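Local coordinates for protein chloromuconate cycloisomerase (PDB 4M0X) that belongs to the enolase superfamily, in the muconate lactonizing enzyme group, and holds a manganese(II) ion in its barrel domain, at residues G129-I135 with Y314-L320; S101-A105 with I272-G277; D334-E339 with V358-R364. The contacts are given in a common frame with arbitrary orientation. Residue numbers count along the deposited sequence, not the author numbering.

Contact 1 of 3, residues G129-I135 with Y314-L320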
ATOM      1  N   GLY A 129     -32.083   5.634  25.075  1.00 23.65           N
ATOM      2  CA  GLY A 129     -33.388   4.989  24.905  1.00 25.75           C
ATOM      3  C   GLY A 129     -33.375   3.769  23.999  1.00 25.85           C
ATOM      4  O   GLY A 129     -32.565   3.689  23.076  1.00 27.31           O
ATOM      5  N   LEU A 130     -34.264   2.812  24.269  1.00 25.02           N
ATOM      6  CA  LEU A 130     -34.331   1.582  23.477  1.00 23.66           C
ATOM      7  C   LEU A 130     -34.727   1.922  22.057  1.00 24.45           C
ATOM      8  O   LEU A 130     -35.490   2.849  21.856  1.00 24.38           O
ATOM      9  CB  LEU A 130     -35.365   0.618  24.048  1.00 21.21           C
ATOM     10  CG  LEU A 130     -35.182  -0.081  25.393  1.00 19.57           C
ATOM     11  CD1 LEU A 130     -36.497  -0.748  25.774  1.00 18.14           C
ATOM     12  CD2 LEU A 130     -34.057  -1.085  25.321  1.00 18.37           C
ATOM     13  N   ARG A 131     -34.193   1.177  21.083  1.00 26.65           N
ATOM     14  CA  ARG A 131     -34.689   1.192  19.696  1.00 26.50           C
ATOM     15  C   ARG A 131     -35.493  -0.048  19.344  1.00 28.77           C
ATOM     16  O   ARG A 131     -35.934  -0.200  18.210  1.00 32.26           O
ATOM     17  CB  ARG A 131     -33.542   1.303  18.741  1.00 25.06           C
ATOM     18  CG  ARG A 131     -32.627   2.421  19.151  1.00 26.49           C
ATOM     19  CD  ARG A 131     -31.806   2.832  17.980  1.00 25.85           C
ATOM     20  NE  ARG A 131     -30.631   3.502  18.464  1.00 26.89           N
ATOM     21  CZ  ARG A 131     -29.869   4.289  17.718  1.00 27.53           C
ATOM     22  NH1 ARG A 131     -30.193   4.519  16.447  1.00 28.47           N
ATOM     23  NH2 ARG A 131     -28.785   4.831  18.248  1.00 26.98           N
ATOM     24  N   ARG A 132     -35.687  -0.940  20.306  1.00 29.62           N
ATOM     25  CA  ARG A 132     -36.524  -2.104  20.090  1.00 30.36           C
ATOM     26  C   ARG A 132     -36.824  -2.670  21.455  1.00 33.11           C
ATOM     27  O   ARG A 132     -36.024  -2.493  22.385  1.00 32.51           O
ATOM     28  CB  ARG A 132     -35.826  -3.119  19.161  1.00 30.54           C
ATOM     29  CG  ARG A 132     -34.467  -3.654  19.642  1.00 29.69           C
ATOM     30  CD  ARG A 132     -33.665  -4.404  18.579  1.00 26.55           C
ATOM     31  NE  ARG A 132     -33.058  -3.543  17.540  1.00 28.37           N
ATOM     32  CZ  ARG A 132     -32.033  -2.675  17.681  1.00 26.90           C
ATOM     33  NH1 ARG A 132     -31.429  -2.429  18.835  1.00 25.95           N
ATOM     34  NH2 ARG A 132     -31.604  -2.020  16.624  1.00 27.75           N
ATOM     35  N   LYS A 133     -37.982  -3.321  21.593  1.00 35.81           N
ATOM     36  CA  LYS A 133     -38.397  -3.867  22.906  1.00 36.82           C
ATOM     37  C   LYS A 133     -38.115  -5.364  23.025  1.00 34.82           C
ATOM     38  O   LYS A 133     -38.077  -5.919  24.123  1.00 33.70           O
ATOM     39  CB  LYS A 133     -39.878  -3.556  23.199  1.00 38.97           C
ATOM     40  CG  LYS A 133     -40.240  -2.076  23.107  1.00 38.69           C
ATOM     41  CD  LYS A 133     -41.378  -1.707  24.053  1.00 41.13           C
ATOM     42  CE  LYS A 133     -41.862  -0.260  23.873  1.00 39.37           C
ATOM     43  NZ  LYS A 133     -42.371   0.002  22.502  1.00 34.07           N
ATOM     44  N   ARG A 134     -37.910  -6.003  21.880  1.00 34.12           N
ATOM     45  CA  ARG A 134     -37.700  -7.439  21.824  1.00 34.65           C
ATOM     46  C   ARG A 134     -36.510  -7.737  20.930  1.00 31.39           C
ATOM     47  O   ARG A 134     -36.265  -7.029  19.984  1.00 28.75           O
ATOM     48  CB  ARG A 134     -38.981  -8.145  21.318  1.00 38.08           C
ATOM     49  CG  ARG A 134     -40.000  -8.473  22.412  1.00 42.05           C
ATOM     50  CD  ARG A 134     -41.409  -8.717  21.895  1.00 47.82           C
ATOM     51  NE  ARG A 134     -42.044  -7.450  21.505  1.00 59.13           N
ATOM     52  CZ  ARG A 134     -42.849  -6.710  22.282  1.00 61.84           C
ATOM     53  NH1 ARG A 134     -43.157  -7.105  23.526  1.00 55.68           N
ATOM     54  NH2 ARG A 134     -43.349  -5.558  21.807  1.00 61.70           N
ATOM     55  N   ILE A 135     -35.755  -8.780  21.237  1.00 31.83           N
ATOM     56  CA  ILE A 135     -34.710  -9.236  20.312  1.00 33.97           C
ATOM     57  C   ILE A 135     -34.852 -10.722  19.939  1.00 34.32           C
ATOM     58  O   ILE A 135     -35.059 -11.550  20.813  1.00 36.47           O
ATOM     59  CB  ILE A 135     -33.304  -9.015  20.875  1.00 32.94           C
ATOM     60  CG1 ILE A 135     -33.284  -7.827  21.839  1.00 31.44           C
ATOM     61  CG2 ILE A 135     -32.338  -8.854  19.706  1.00 34.32           C
ATOM     62  CD1 ILE A 135     -31.923  -7.500  22.402  1.00 30.71           C
ATOM     63  N   TYR A 314     -27.947  -3.788  23.889  1.00 28.90           N
ATOM     64  CA  TYR A 314     -28.305  -4.274  22.562  1.00 27.19           C
ATOM     65  C   TYR A 314     -29.578  -3.604  22.063  1.00 27.27           C
ATOM     66  O   TYR A 314     -29.698  -3.313  20.885  1.00 30.61           O
ATOM     67  CB  TYR A 314     -28.438  -5.792  22.555  1.00 28.33           C
ATOM     68  CG  TYR A 314     -27.234  -6.574  23.079  1.00 29.43           C
ATOM     69  CD1 TYR A 314     -26.016  -5.943  23.329  1.00 29.21           C
ATOM     70  CD2 TYR A 314     -27.304  -7.966  23.279  1.00 28.80           C
ATOM     71  CE1 TYR A 314     -24.918  -6.652  23.792  1.00 29.11           C
ATOM     72  CE2 TYR A 314     -26.195  -8.683  23.744  1.00 28.70           C
ATOM     73  CZ  TYR A 314     -25.007  -8.013  24.004  1.00 29.76           C
ATOM     74  OH  TYR A 314     -23.878  -8.673  24.464  1.00 30.66           O
ATOM     75  N   GLY A 315     -30.519  -3.338  22.955  1.00 26.65           N
ATOM     76  CA  GLY A 315     -31.690  -2.555  22.594  1.00 26.90           C
ATOM     77  C   GLY A 315     -31.423  -1.068  22.296  1.00 28.36           C
ATOM     78  O   GLY A 315     -32.222  -0.426  21.587  1.00 29.63           O
ATOM     79  N   THR A 316     -30.346  -0.493  22.838  1.00 25.01           N
ATOM     80  CA  THR A 316     -30.042   0.882  22.484  1.00 25.07           C
ATOM     81  C   THR A 316     -29.322   0.942  21.151  1.00 25.39           C
ATOM     82  O   THR A 316     -29.291   1.961  20.514  1.00 26.29           O
ATOM     83  CB  THR A 316     -29.211   1.676  23.544  1.00 24.48           C
ATOM     84  OG1 THR A 316     -27.835   1.298  23.504  1.00 24.06           O
ATOM     85  CG2 THR A 316     -29.750   1.520  24.960  1.00 24.92           C
ATOM     86  N   MET A 317     -28.728  -0.166  20.738  1.00 28.42           N
ATOM     87  CA  MET A 317     -27.798  -0.175  19.608  1.00 27.06           C
ATOM     88  C   MET A 317     -28.487  -0.026  18.258  1.00 27.19           C
ATOM     89  O   MET A 317     -29.585  -0.560  18.059  1.00 27.12           O
ATOM     90  CB  MET A 317     -27.008  -1.462  19.639  1.00 25.87           C
ATOM     91  CG  MET A 317     -25.752  -1.359  20.465  1.00 25.04           C
ATOM     92  SD  MET A 317     -25.016  -2.987  20.713  1.00 25.86           S
ATOM     93  CE  MET A 317     -24.505  -3.498  19.083  1.00 22.70           C
ATOM     94  N   PRO A 318     -27.843   0.707  17.325  1.00 27.40           N
ATOM     95  CA  PRO A 318     -28.501   0.966  16.053  1.00 25.70           C
ATOM     96  C   PRO A 318     -28.515  -0.263  15.162  1.00 26.64           C
ATOM     97  O   PRO A 318     -29.287  -0.306  14.198  1.00 27.46           O
ATOM     98  CB  PRO A 318     -27.642   2.069  15.430  1.00 24.37           C
ATOM     99  CG  PRO A 318     -26.278   1.855  15.997  1.00 25.64           C
ATOM    100  CD  PRO A 318     -26.510   1.354  17.404  1.00 27.21           C
ATOM    101  N   ASP A 319     -27.681  -1.255  15.476  1.00 26.48           N
ATOM    102  CA  ASP A 319     -27.498  -2.391  14.577  1.00 27.41           C
ATOM    103  C   ASP A 319     -27.245  -3.681  15.329  1.00 27.27           C
ATOM    104  O   ASP A 319     -26.329  -3.769  16.132  1.00 25.64           O
ATOM    105  CB  ASP A 319     -26.349  -2.120  13.587  1.00 28.79           C
ATOM    106  CG  ASP A 319     -26.142  -3.259  12.587  1.00 31.49           C
ATOM    107  OD1 ASP A 319     -25.487  -4.269  12.912  1.00 33.04           O
ATOM    108  OD2 ASP A 319     -26.638  -3.153  11.448  1.00 34.62           O
ATOM    109  N   LEU A 320     -28.073  -4.680  15.052  1.00 28.38           N
ATOM    110  CA  LEU A 320     -27.798  -6.045  15.463  1.00 28.26           C
ATOM    111  C   LEU A 320     -28.224  -6.908  14.312  1.00 27.89           C
ATOM    112  O   LEU A 320     -29.088  -7.762  14.477  1.00 25.05           O
ATOM    113  CB  LEU A 320     -28.658  -6.439  16.647  1.00 28.25           C
ATOM    114  CG  LEU A 320     -28.679  -5.786  18.006  1.00 28.58           C
ATOM    115  CD1 LEU A 320     -29.686  -6.652  18.710  1.00 29.39           C
ATOM    116  CD2 LEU A 320     -27.349  -5.829  18.755  1.00 29.11           C
TER
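The run 129-135 leads into the first strand of the (β/α)7β barrel typical of the enolase superfamily, and here it lies against the end of the last barrel helix, 304-316; Met317 is the first residue to leave helical geometry, on the way to strand 323-324. The CA atoms come closest at Leu130 and Thr316, 4.5 Å apart. One almost linear hydrogen bond joins the backbones, from Arg131 N to Gly315 O at 2.6 Å. Glycine suits position 315 because a CB there would clash with Leu130 CD2, while Gly129 has backbone angles that would jam any CB against the preceding carbonyl.

Carbonyl oxygens at the helix end and just beyond it lack helical partners; Arg131 serves one in the helix and Arg132 one after it. Arg131 NE donates to Thr316 O (2.9 Å), and its guanidinium has Pro318 CB over one face; Gln91 of the second subunit also packs on this side chain. The end of Arg132 swings in so that both NH1 and NH2 donate to Met317 O, at 2.7 and 2.9 Å, with Leu320 CG over a face of the guanidinium. Long, multiply donating side chains are well matched to this cluster of acceptors.

Next to these polar contacts, the buried, branched Ile135 fills an apolar gap between helix end and loop: its CD1 meets Tyr314 CB at 3.9 Å, and its CG2 touches Leu320 CD1 at 3.6 Å.

Contact 2 of 3, residues S101-A105 with I272-G277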
ATOM      1  N   SER A 101     -10.471  -7.069  32.130  1.00 24.04           N
ATOM      2  CA  SER A 101     -11.681  -6.398  31.674  1.00 24.56           C
ATOM      3  C   SER A 101     -12.966  -6.990  32.264  1.00 25.17           C
ATOM      4  O   SER A 101     -13.970  -6.306  32.431  1.00 25.01           O
ATOM      5  CB  SER A 101     -11.740  -6.420  30.155  1.00 25.40           C
ATOM      6  OG  SER A 101     -10.694  -5.638  29.598  1.00 24.66           O
ATOM      7  N   VAL A 102     -12.945  -8.262  32.602  1.00 24.75           N
ATOM      8  CA  VAL A 102     -14.154  -8.866  33.126  1.00 24.42           C
ATOM      9  C   VAL A 102     -14.348  -8.344  34.528  1.00 24.53           C
ATOM     10  O   VAL A 102     -15.460  -8.002  34.925  1.00 24.65           O
ATOM     11  CB  VAL A 102     -14.070 -10.399  33.057  1.00 24.25           C
ATOM     12  CG1 VAL A 102     -15.336 -11.048  33.587  1.00 23.27           C
ATOM     13  CG2 VAL A 102     -13.820 -10.827  31.608  1.00 23.01           C
ATOM     14  N   ALA A 103     -13.238  -8.245  35.255  1.00 25.42           N
ATOM     15  CA  ALA A 103     -13.195  -7.580  36.569  1.00 24.05           C
ATOM     16  C   ALA A 103     -13.686  -6.148  36.480  1.00 23.97           C
ATOM     17  O   ALA A 103     -14.570  -5.759  37.238  1.00 24.59           O
ATOM     18  CB  ALA A 103     -11.801  -7.613  37.139  1.00 22.41           C
ATOM     19  N   LYS A 104     -13.144  -5.372  35.540  1.00 23.62           N
ATOM     20  CA  LYS A 104     -13.550  -3.962  35.407  1.00 23.24           C
ATOM     21  C   LYS A 104     -15.014  -3.873  35.019  1.00 24.12           C
ATOM     22  O   LYS A 104     -15.756  -3.069  35.594  1.00 27.21           O
ATOM     23  CB  LYS A 104     -12.671  -3.201  34.419  1.00 21.93           C
ATOM     24  CG  LYS A 104     -11.205  -3.114  34.821  1.00 21.15           C
ATOM     25  CD  LYS A 104     -10.317  -2.745  33.630  1.00 19.27           C
ATOM     26  CE  LYS A 104      -8.894  -2.470  34.089  1.00 17.85           C
ATOM     27  NZ  LYS A 104      -8.216  -1.591  33.102  1.00 16.96           N
ATOM     28  N   ALA A 105     -15.443  -4.725  34.088  1.00 24.40           N
ATOM     29  CA  ALA A 105     -16.844  -4.754  33.629  1.00 23.01           C
ATOM     30  C   ALA A 105     -17.849  -4.925  34.759  1.00 22.15           C
ATOM     31  O   ALA A 105     -18.879  -4.264  34.753  1.00 23.42           O
ATOM     32  CB  ALA A 105     -17.064  -5.819  32.567  1.00 22.81           C
ATOM     33  N   ILE A 272     -20.287  -7.096  26.762  1.00 22.08           N
ATOM     34  CA  ILE A 272     -19.786  -6.205  27.799  1.00 24.07           C
ATOM     35  C   ILE A 272     -18.511  -6.677  28.537  1.00 24.47           C
ATOM     36  O   ILE A 272     -17.509  -5.961  28.525  1.00 24.26           O
ATOM     37  CB  ILE A 272     -20.893  -5.775  28.777  1.00 25.59           C
ATOM     38  CG1 ILE A 272     -21.877  -4.877  28.055  1.00 25.15           C
ATOM     39  CG2 ILE A 272     -20.314  -4.989  29.950  1.00 25.49           C
ATOM     40  CD1 ILE A 272     -22.988  -4.363  28.933  1.00 25.13           C
ATOM     41  N   PRO A 273     -18.531  -7.880  29.153  1.00 24.77           N
ATOM     42  CA  PRO A 273     -17.393  -8.342  29.962  1.00 24.38           C
ATOM     43  C   PRO A 273     -16.051  -8.179  29.248  1.00 24.34           C
ATOM     44  O   PRO A 273     -15.114  -7.592  29.767  1.00 24.78           O
ATOM     45  CB  PRO A 273     -17.681  -9.836  30.143  1.00 23.33           C
ATOM     46  CG  PRO A 273     -19.139  -9.970  29.964  1.00 23.80           C
ATOM     47  CD  PRO A 273     -19.472  -8.983  28.891  1.00 25.07           C
ATOM     48  N   LYS A 274     -15.988  -8.700  28.041  1.00 24.81           N
ATOM     49  CA  LYS A 274     -14.778  -8.711  27.257  1.00 25.74           C
ATOM     50  C   LYS A 274     -14.229  -7.309  26.872  1.00 27.50           C
ATOM     51  O   LYS A 274     -13.042  -7.184  26.556  1.00 28.54           O
ATOM     52  CB  LYS A 274     -14.999  -9.665  26.077  1.00 24.97           C
ATOM     53  CG  LYS A 274     -14.631  -9.198  24.699  1.00 25.79           C
ATOM     54  CD  LYS A 274     -15.837  -9.139  23.780  1.00 25.59           C
ATOM     55  CE  LYS A 274     -15.358  -9.449  22.369  1.00 24.88           C
ATOM     56  NZ  LYS A 274     -16.299  -9.143  21.267  1.00 22.46           N
ATOM     57  N   SER A 275     -15.077  -6.277  26.938  1.00 27.38           N
ATOM     58  CA  SER A 275     -14.705  -4.894  26.575  1.00 26.56           C
ATOM     59  C   SER A 275     -14.434  -4.096  27.807  1.00 26.76           C
ATOM     60  O   SER A 275     -14.115  -2.907  27.713  1.00 26.21           O
ATOM     61  CB  SER A 275     -15.835  -4.148  25.868  1.00 25.41           C
ATOM     62  OG  SER A 275     -16.492  -4.958  24.924  1.00 30.56           O
ATOM     63  N   GLY A 276     -14.616  -4.735  28.959  1.00 26.86           N
ATOM     64  CA  GLY A 276     -14.484  -4.061  30.253  1.00 27.30           C
ATOM     65  C   GLY A 276     -15.577  -3.058  30.585  1.00 27.02           C
ATOM     66  O   GLY A 276     -15.320  -2.076  31.289  1.00 26.89           O
ATOM     67  N   GLY A 277     -16.784  -3.291  30.062  1.00 27.24           N
ATOM     68  CA  GLY A 277     -17.966  -2.542  30.480  1.00 25.37           C
ATOM     69  C   GLY A 277     -18.906  -1.967  29.440  1.00 25.88           C
ATOM     70  O   GLY A 277     -18.718  -2.089  28.232  1.00 26.04           O
TER
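Two domains meet here: helix 101-118 of the N-terminal domain lies against the short helical turn 272-275 that follows barrel strand 267-270 and closes in a Schellman motif. Ala105, Pro273 and Gly276 bury the most surface. The small Ala105 lets the backbones approach, its CB reaching Pro273 CA and Gly277 N, each at 3.6 Å. Pro273, second in the turn, brings a compact apolar ring, with CB 4.2 Å from Val102 CG2, and is followed by Lys274, which makes a weak, long ion pair with the manganese ligand Asp247.

Gly276 has the positive phi of the motif, in which Gly276 N bonds to Pro273 O (3.0 Å) and Gly277 N to Ile272 O (3.2 Å). A CB at Gly276 would also press tightly on Ser101 CB. Without one, its CA comes up to the helix: Ser101 O, already accepting from Ala105 N at 2.7 Å, receives a CA-H...O contact from Gly276 CA at 3.2 Å.

Contact 3 of 3, residues D334-E339 with V358-R364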
ATOM      1  N   ASP A 334     -31.455 -21.813  38.046  1.00 30.93           N
ATOM      2  CA  ASP A 334     -31.679 -20.810  39.082  1.00 31.73           C
ATOM      3  C   ASP A 334     -30.627 -19.695  39.018  1.00 30.23           C
ATOM      4  O   ASP A 334     -29.605 -19.855  38.370  1.00 29.27           O
ATOM      5  CB  ASP A 334     -31.672 -21.468  40.452  1.00 35.95           C
ATOM      6  CG  ASP A 334     -32.449 -20.684  41.504  1.00 39.71           C
ATOM      7  OD1 ASP A 334     -32.674 -19.458  41.375  1.00 37.83           O
ATOM      8  OD2 ASP A 334     -32.816 -21.320  42.508  1.00 45.02           O
ATOM      9  N   GLU A 335     -30.891 -18.579  39.698  1.00 28.21           N
ATOM     10  CA  GLU A 335     -30.147 -17.331  39.514  1.00 29.27           C
ATOM     11  C   GLU A 335     -30.007 -16.541  40.819  1.00 28.44           C
ATOM     12  O   GLU A 335     -30.506 -16.969  41.843  1.00 28.06           O
ATOM     13  CB  GLU A 335     -30.812 -16.470  38.434  1.00 28.13           C
ATOM     14  CG  GLU A 335     -30.984 -17.197  37.106  1.00 30.27           C
ATOM     15  CD  GLU A 335     -30.776 -16.310  35.865  1.00 32.87           C
ATOM     16  OE1 GLU A 335     -29.879 -15.392  35.913  1.00 30.51           O
ATOM     17  OE2 GLU A 335     -31.510 -16.559  34.846  1.00 28.41           O
ATOM     18  N   VAL A 336     -29.298 -15.416  40.806  1.00 27.95           N
ATOM     19  CA  VAL A 336     -29.298 -14.552  42.006  1.00 27.18           C
ATOM     20  C   VAL A 336     -30.210 -13.328  41.844  1.00 28.65           C
ATOM     21  O   VAL A 336     -30.154 -12.397  42.624  1.00 30.67           O
ATOM     22  CB  VAL A 336     -27.885 -14.203  42.563  1.00 25.09           C
ATOM     23  CG1 VAL A 336     -27.104 -15.471  42.852  1.00 24.93           C
ATOM     24  CG2 VAL A 336     -27.091 -13.290  41.639  1.00 22.99           C
ATOM     25  N   VAL A 337     -31.083 -13.346  40.847  1.00 29.91           N
ATOM     26  CA  VAL A 337     -32.044 -12.246  40.707  1.00 29.08           C
ATOM     27  C   VAL A 337     -33.434 -12.669  41.131  1.00 27.50           C
ATOM     28  O   VAL A 337     -33.713 -13.841  41.235  1.00 29.14           O
ATOM     29  CB  VAL A 337     -32.041 -11.579  39.305  1.00 28.57           C
ATOM     30  CG1 VAL A 337     -30.735 -10.822  39.108  1.00 29.20           C
ATOM     31  CG2 VAL A 337     -32.278 -12.570  38.183  1.00 26.31           C
ATOM     32  N   THR A 338     -34.291 -11.707  41.409  1.00 26.07           N
ATOM     33  CA  THR A 338     -35.658 -12.031  41.713  1.00 27.81           C
ATOM     34  C   THR A 338     -36.483 -12.422  40.461  1.00 31.74           C
ATOM     35  O   THR A 338     -37.427 -13.168  40.570  1.00 31.07           O
ATOM     36  CB  THR A 338     -36.340 -10.881  42.462  1.00 24.92           C
ATOM     37  OG1 THR A 338     -36.202  -9.676  41.706  1.00 23.25           O
ATOM     38  CG2 THR A 338     -35.720 -10.711  43.814  1.00 23.34           C
ATOM     39  N   GLU A 339     -36.114 -11.900  39.289  1.00 38.46           N
ATOM     40  CA  GLU A 339     -36.813 -12.136  38.031  1.00 42.12           C
ATOM     41  C   GLU A 339     -35.798 -12.245  36.899  1.00 42.02           C
ATOM     42  O   GLU A 339     -35.257 -11.230  36.457  1.00 42.29           O
ATOM     43  CB  GLU A 339     -37.777 -10.994  37.731  1.00 49.35           C
ATOM     44  CG  GLU A 339     -39.012 -10.992  38.610  1.00 59.60           C
ATOM     45  CD  GLU A 339     -39.746  -9.664  38.590  1.00 70.80           C
ATOM     46  OE1 GLU A 339     -39.850  -9.040  37.498  1.00 80.06           O
ATOM     47  OE2 GLU A 339     -40.227  -9.252  39.675  1.00 68.94           O
ATOM     48  N   VAL A 358     -32.973  -5.758  36.826  1.00 30.74           N
ATOM     49  CA  VAL A 358     -33.136  -6.973  37.645  1.00 31.96           C
ATOM     50  C   VAL A 358     -32.608  -6.666  39.023  1.00 31.97           C
ATOM     51  O   VAL A 358     -31.730  -5.821  39.148  1.00 33.29           O
ATOM     52  CB  VAL A 358     -32.345  -8.191  37.110  1.00 31.01           C
ATOM     53  CG1 VAL A 358     -33.039  -8.794  35.895  1.00 30.26           C
ATOM     54  CG2 VAL A 358     -30.911  -7.795  36.800  1.00 31.51           C
ATOM     55  N   ASN A 359     -33.127  -7.358  40.038  1.00 31.61           N
ATOM     56  CA  ASN A 359     -32.770  -7.102  41.429  1.00 29.72           C
ATOM     57  C   ASN A 359     -32.165  -8.310  42.105  1.00 30.29           C
ATOM     58  O   ASN A 359     -32.472  -9.441  41.737  1.00 29.59           O
ATOM     59  CB  ASN A 359     -34.004  -6.668  42.169  1.00 31.09           C
ATOM     60  CG  ASN A 359     -34.483  -5.296  41.726  1.00 34.77           C
ATOM     61  OD1 ASN A 359     -35.520  -5.179  41.085  1.00 35.11           O
ATOM     62  ND2 ASN A 359     -33.715  -4.247  42.056  1.00 33.22           N
ATOM     63  N   LEU A 360     -31.274  -8.093  43.070  1.00 29.30           N
ATOM     64  CA  LEU A 360     -30.791  -9.221  43.863  1.00 28.84           C
ATOM     65  C   LEU A 360     -31.884 -10.025  44.577  1.00 29.05           C
ATOM     66  O   LEU A 360     -32.873  -9.487  45.069  1.00 27.25           O
ATOM     67  CB  LEU A 360     -29.816  -8.762  44.918  1.00 29.21           C
ATOM     68  CG  LEU A 360     -28.375  -8.987  44.523  1.00 31.81           C
ATOM     69  CD1 LEU A 360     -27.514  -8.726  45.748  1.00 30.50           C
ATOM     70  CD2 LEU A 360     -28.150 -10.386  43.958  1.00 30.39           C
ATOM     71  N   ASP A 361     -31.680 -11.326  44.649  1.00 29.85           N
ATOM     72  CA  ASP A 361     -32.384 -12.115  45.621  1.00 30.36           C
ATOM     73  C   ASP A 361     -31.348 -12.606  46.615  1.00 30.46           C
ATOM     74  O   ASP A 361     -30.576 -13.515  46.320  1.00 30.09           O
ATOM     75  CB  ASP A 361     -33.102 -13.280  44.956  1.00 29.88           C
ATOM     76  CG  ASP A 361     -33.779 -14.198  45.955  1.00 30.17           C
ATOM     77  OD1 ASP A 361     -33.215 -14.449  47.058  1.00 29.89           O
ATOM     78  OD2 ASP A 361     -34.876 -14.695  45.605  1.00 31.16           O
ATOM     79  N   GLU A 362     -31.355 -12.023  47.807  1.00 30.41           N
ATOM     80  CA  GLU A 362     -30.260 -12.265  48.745  1.00 31.43           C
ATOM     81  C   GLU A 362     -30.241 -13.679  49.332  1.00 29.43           C
ATOM     82  O   GLU A 362     -29.213 -14.171  49.779  1.00 26.65           O
ATOM     83  CB  GLU A 362     -30.221 -11.175  49.802  1.00 31.51           C
ATOM     84  CG  GLU A 362     -29.724  -9.874  49.218  1.00 36.76           C
ATOM     85  CD  GLU A 362     -29.154  -8.945  50.260  1.00 44.27           C
ATOM     86  OE1 GLU A 362     -28.096  -9.286  50.859  1.00 46.85           O
ATOM     87  OE2 GLU A 362     -29.763  -7.872  50.478  1.00 46.95           O
ATOM     88  N   GLU A 363     -31.377 -14.344  49.285  1.00 29.82           N
ATOM     89  CA  GLU A 363     -31.420 -15.717  49.724  1.00 33.80           C
ATOM     90  C   GLU A 363     -30.752 -16.600  48.685  1.00 33.16           C
ATOM     91  O   GLU A 363     -29.916 -17.451  49.032  1.00 31.82           O
ATOM     92  CB  GLU A 363     -32.861 -16.170  50.022  1.00 36.77           C
ATOM     93  CG  GLU A 363     -33.028 -17.649  50.332  1.00 39.09           C
ATOM     94  CD  GLU A 363     -32.150 -18.162  51.466  1.00 40.20           C
ATOM     95  OE1 GLU A 363     -31.557 -17.359  52.232  1.00 36.71           O
ATOM     96  OE2 GLU A 363     -32.061 -19.407  51.588  1.00 43.40           O
ATOM     97  N   ARG A 364     -31.094 -16.383  47.413  1.00 32.22           N
ATOM     98  CA  ARG A 364     -30.438 -17.123  46.327  1.00 29.79           C
ATOM     99  C   ARG A 364     -28.932 -16.858  46.274  1.00 28.03           C
ATOM    100  O   ARG A 364     -28.143 -17.786  46.062  1.00 27.42           O
ATOM    101  CB  ARG A 364     -31.067 -16.776  44.994  1.00 29.18           C
ATOM    102  CG  ARG A 364     -32.238 -17.626  44.631  1.00 29.21           C
ATOM    103  CD  ARG A 364     -33.181 -16.750  43.863  1.00 30.71           C
ATOM    104  NE  ARG A 364     -34.541 -17.239  43.986  1.00 32.35           N
ATOM    105  CZ  ARG A 364     -35.202 -17.785  42.987  1.00 33.29           C
ATOM    106  NH1 ARG A 364     -34.618 -17.842  41.788  1.00 37.01           N
ATOM    107  NH2 ARG A 364     -36.442 -18.226  43.170  1.00 31.46           N
TER
HETATM  108  O   HOH W   1     -34.908  -9.433  39.358  1.00 20.09           O
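Asp361 N donates to Val336 O (2.8 Å) and Thr338 N to Asn359 O (2.9 Å). These two hydrogen bonds flank Val337 and Leu360, a non-hydrogen-bonded antiparallel pair with CA atoms 4.5 Å apart. A water extends the link: it accepts from Glu339 N at 2.7 Å and from Asn359 N at 2.8 Å, and is hydrogen-bonded to Thr338 OG1 at 2.7 Å.

This single bridge ties the loop beyond barrel strand 323-324 to the C-terminal tail, which in this superfamily runs back to the N-terminal domain. Accordingly Val336 and Leu360, whose CG2 and CD2 meet at 3.9 Å, both also pack on Leu35 of strand 27-40. Val337 CG1 lies 3.7 Å from Val358 CB, and both side chains touch helix 304-316.

Asp361 is the N-cap of helix 362-368, its short carboxylate well suited to the exposed amides: OD1 accepts from Arg364 N (2.9 Å) and weakly from Glu363 N (2.9 Å), while OD2 forms a salt bridge with Arg364 NE (3.0 Å). Arg364 is long enough to reach a second acid, NH1 lying 2.6 Å from Asp334 OD1. That oxygen also accepts from Glu335 N at 2.6 Å, and Asp334 OD2 is hydrogen-bonded to Tyr368 OH.

In the fold
Contacts 1 and 2 interlock along the chain, their segments alternating as 101-105, 129-135, 272-277 and 314-320; contact 3 follows both. The centres of contacts 1 and 2 lie about 20 Å apart, with nearest atoms about 5 Å apart, whereas contact 3 stays about 12 Å from either by nearest atoms. Helix 304-316 relates all three: its end belongs to contact 1, while Ile272 and Pro273 of contact 2 and Val336, Val337 and Val358 of contact 3 pack against it. Contact 1 joins the approach to the first barrel strand to the end of the last barrel helix, and contacts 2 and 3 join the barrel to the N-terminal domain, through helix 101-118 and that domain's antiparallel sheet respectively.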